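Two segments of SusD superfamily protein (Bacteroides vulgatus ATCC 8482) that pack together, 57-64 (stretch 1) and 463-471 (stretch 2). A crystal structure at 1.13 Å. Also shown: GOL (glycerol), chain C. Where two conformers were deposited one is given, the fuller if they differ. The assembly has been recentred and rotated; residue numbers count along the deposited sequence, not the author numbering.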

# COMPACT_ATOMS: atom_id res chain seq x y z
N LEU A 57 -8.44 -7.26 12.54
CA LEU A 57 -7.20 -6.63 12.06
C LEU A 57 -6.75 -5.49 12.99
O LEU A 57 -5.69 -5.63 13.62
N PRO A 58 -7.52 -4.41 13.16
CA PRO A 58 -7.03 -3.37 14.09
C PRO A 58 -6.88 -3.87 15.54
O PRO A 58 -6.02 -3.38 16.26
N PHE A 59 -7.69 -4.82 15.97
CA PHE A 59 -7.58 -5.35 17.33
C PHE A 59 -6.50 -6.41 17.45
O PHE A 59 -6.19 -6.85 18.55
N ASN A 60 -5.92 -6.83 16.34
CA ASN A 60 -4.89 -7.86 16.36
C ASN A 60 -5.37 -9.09 17.14
O ASN A 60 -4.69 -9.62 18.03
N THR A 61 -6.57 -9.53 16.79
CA THR A 61 -7.19 -10.70 17.38
C THR A 61 -7.39 -11.82 16.37
O THR A 61 -8.07 -12.82 16.62
N ILE A 62 -6.76 -11.73 15.21
CA ILE A 62 -6.65 -12.88 14.29
C ILE A 62 -5.98 -14.04 15.02
O ILE A 62 -5.10 -13.82 15.89
N ASN A 63 -6.39 -15.25 14.69
CA ASN A 63 -5.88 -16.44 15.37
C ASN A 63 -6.17 -17.64 14.52
O ASN A 63 -6.65 -17.51 13.38
N LYS A 64 -5.84 -18.82 15.02
CA LYS A 64 -5.95 -20.00 14.16
C LYS A 64 -7.39 -20.33 13.75
O LYS A 64 -7.58 -21.06 12.79
N TYR A 463 2.42 1.71 17.79
CA TYR A 463 1.47 2.07 16.74
C TYR A 463 0.54 0.91 16.34
O TYR A 463 -0.05 0.94 15.28
N SER A 464 0.36 -0.04 17.23
CA SER A 464 -0.59 -1.10 17.04
C SER A 464 -0.85 -1.81 18.35
O SER A 464 -0.07 -1.68 19.29
N SER A 465 -1.86 -2.67 18.34
CA SER A 465 -2.18 -3.57 19.45
C SER A 465 -1.62 -4.98 19.25
O SER A 465 -1.99 -5.88 20.00
N ALA A 466 -0.70 -5.16 18.31
CA ALA A 466 -0.13 -6.48 18.08
C ALA A 466 0.65 -6.98 19.28
O ALA A 466 1.21 -6.21 20.04
N GLU A 467 0.73 -8.29 19.38
CA GLU A 467 1.56 -8.95 20.35
C GLU A 467 2.83 -9.42 19.71
O GLU A 467 2.84 -9.85 18.55
N GLN A 468 3.94 -9.34 20.43
CA GLN A 468 5.24 -9.58 19.85
C GLN A 468 5.43 -11.01 19.34
O GLN A 468 6.15 -11.26 18.38
N SER A 469 4.73 -11.96 19.96
CA SER A 469 4.75 -13.35 19.51
C SER A 469 3.83 -13.65 18.31
O SER A 469 3.87 -14.76 17.80
N ARG A 470 3.05 -12.67 17.90
CA ARG A 470 2.07 -12.81 16.85
C ARG A 470 2.18 -11.63 15.85
O ARG A 470 1.17 -11.06 15.44
N LEU A 471 3.39 -11.34 15.39
CA LEU A 471 3.57 -10.32 14.36
C LEU A 471 3.28 -10.87 12.96
O LEU A 471 2.92 -10.09 12.07

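Touching residues of the two stretches are at least 404 positions apart in sequence, and the stretches bury only 251 Å² between them, so the contact rests on a few well-placed side chains. The backbones come nearest at Asn60 and Ala466, whose CA atoms are 5.2 Å apart. Asn60 closes a type I turn begun at Leu57, marked by the 3.0 Å bond from Asn60 N to Leu57 O, and has positive backbone angles (52/49). Its CA-to-CB bond points toward stretch 2, and it has the largest area covered by the partner, 73 Å².

With chi1 at -74° (m) and chi2 at -82°, Asn60 brings its amide to Ser465. Asn60 ND2 donates to Ser465 OG at 3.1 Å, with a nearly straight N-H...O angle of 166°. Ser465 also points toward its partner, and its p rotamer (58°) places OG to serve two roles: it accepts from Asn60 ND2 and donates to Pro58 O at 2.9 Å. The serine hydroxyl thus ties the turn's backbone to the asparagine side chain. Asn60 ND2 also lies 3.5 Å from Ala466 N, but both are donors and no bond forms; Ala466 N instead donates to Ser464 OG at 3.0 Å (162°), with Ser464 in a p rotamer (83°). The Ala466 methyl adds a packing contact, CB to Asn60 OD1 at 3.7 Å.

Water 1 accepts from Ser465 N (2.9 Å) and lies 2.7 Å from Pro58 O, to which it can donate. Asn60 O faces two further bridging waters: water 4, 2.9 Å from both Asn60 O and Ser465 O, and water 3, 2.8 Å from Asn60 O and 2.7 Å from Glu467 OE1. Glu467 starts sideways, but its m, t side chain (-65°, 176°) brings its end nearer stretch 1.

At the other end, Arg470 points toward stretch 1. After an m chi1 (-72°), its chi2 and chi3 are both t (-179° and 173°), an extended chain that carries the guanidinium to Ile62 and Asn63. Direct approaches are loose, with Arg470 NH1 4.2 Å from Ile62 O and 4.1 Å from Asn63 CB. Water 2 spans the first gap, accepting from Arg470 NH1 at 2.9 Å and lying 2.7 Å from Ile62 O. A glycerol, probably from the crystallisation liquor, sits at the guanidinium edge: its O1 accepts from Arg470 NH1 at 2.8 Å (171°) and from Asn63 ND2 at 3.3 Å (145°). Asn63 uses a p rotamer (65°), while Lys64 NZ reaches glycerol O3 through a weak 3.3 Å bond.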

# COMPACT_ATOMS: atom_id res chain seq x y z
CB LEU A 57 -7.28 -6.25 10.58
CG LEU A 57 -7.58 -7.38 9.63
CD1 LEU A 57 -7.55 -6.90 8.19
CD2 LEU A 57 -6.74 -8.60 9.83
CB PRO A 58 -8.07 -2.24 13.99
CG PRO A 58 -9.27 -2.91 13.39
CD PRO A 58 -8.70 -3.93 12.43
CB PHE A 59 -8.93 -5.89 17.83
CG PHE A 59 -9.89 -4.79 18.20
CD1 PHE A 59 -10.65 -4.07 17.33
CD2 PHE A 59 -9.95 -4.41 19.56
CE1 PHE A 59 -11.51 -3.02 17.74
CE2 PHE A 59 -10.79 -3.36 19.97
CZ PHE A 59 -11.59 -2.71 19.03
CB ASN A 60 -3.54 -7.33 16.83
CG ASN A 60 -2.90 -6.51 15.77
OD1 ASN A 60 -2.29 -7.08 14.88
ND2 ASN A 60 -3.07 -5.18 15.80
CB THR A 61 -8.50 -10.36 18.09
OG1 THR A 61 -9.33 -9.68 17.15
CG2 THR A 61 -8.27 -9.54 19.36
CB ILE A 62 -5.91 -12.52 12.97
CG1 ILE A 62 -4.50 -11.99 13.21
CG2 ILE A 62 -6.76 -11.54 12.12
CD1 ILE A 62 -3.73 -11.69 11.92
CB ASN A 63 -6.45 -16.54 16.80
CG ASN A 63 -7.93 -16.76 16.83
OD1 ASN A 63 -8.56 -17.21 15.89
ND2 ASN A 63 -8.52 -16.38 17.94
CB LYS A 64 -5.25 -21.21 14.81
CG LYS A 64 -5.95 -21.76 16.03
CD LYS A 64 -5.13 -22.86 16.74
CE LYS A 64 -5.95 -23.59 17.82
NZ LYS A 64 -6.45 -22.69 18.93
CB TYR A 463 2.22 2.64 15.57
CG TYR A 463 3.01 3.93 15.89
CD1 TYR A 463 2.40 4.98 16.57
CD2 TYR A 463 4.32 4.07 15.45
CE1 TYR A 463 3.09 6.15 16.83
CE2 TYR A 463 5.01 5.21 15.71
CZ TYR A 463 4.40 6.27 16.38
OH TYR A 463 5.10 7.45 16.64
CB SER A 464 -0.10 -2.16 16.03
OG SER A 464 0.78 -3.11 16.62
CB SER A 465 -3.67 -3.63 19.64
OG SER A 465 -4.28 -4.08 18.44
CB ALA A 466 0.74 -6.45 16.83
CB GLU A 467 0.83 -10.16 20.93
CG GLU A 467 -0.41 -9.78 21.73
CD GLU A 467 -1.17 -11.00 22.22
OE1 GLU A 467 -1.73 -11.74 21.40
OE2 GLU A 467 -1.15 -11.24 23.45
CB GLN A 468 6.34 -9.19 20.86
CG GLN A 468 7.69 -9.17 20.17
CD GLN A 468 8.79 -8.62 21.01
OE1 GLN A 468 8.60 -8.35 22.21
NE2 GLN A 468 9.99 -8.50 20.41
CB SER A 469 4.36 -14.30 20.66
OG SER A 469 3.02 -14.06 21.06
CB ARG A 470 0.65 -12.92 17.42
CG ARG A 470 0.41 -14.25 18.09
CD ARG A 470 -1.02 -14.34 18.62
NE ARG A 470 -1.22 -15.69 19.09
CZ ARG A 470 -2.39 -16.19 19.48
NH1 ARG A 470 -3.49 -15.46 19.39
NH2 ARG A 470 -2.42 -17.42 19.95
CB LEU A 471 4.98 -9.76 14.38
CG LEU A 471 5.35 -9.08 15.71
CD1 LEU A 471 6.73 -8.42 15.58
CD2 LEU A 471 4.31 -8.02 16.08
C1 GOL C . -6.43 -16.68 21.30
O1 GOL C . -6.03 -16.32 20.04
C2 GOL C . -6.18 -18.17 21.21
O2 GOL C . -7.45 -18.71 21.07
C3 GOL C . -5.41 -18.69 20.02
O3 GOL C . -6.27 -19.38 19.13
O HOH W 1 -3.68 -2.02 16.16
O HOH W 2 -4.17 -12.94 18.24
O HOH W 3 -2.42 -11.02 18.86
O HOH W 4 -3.64 -8.19 20.30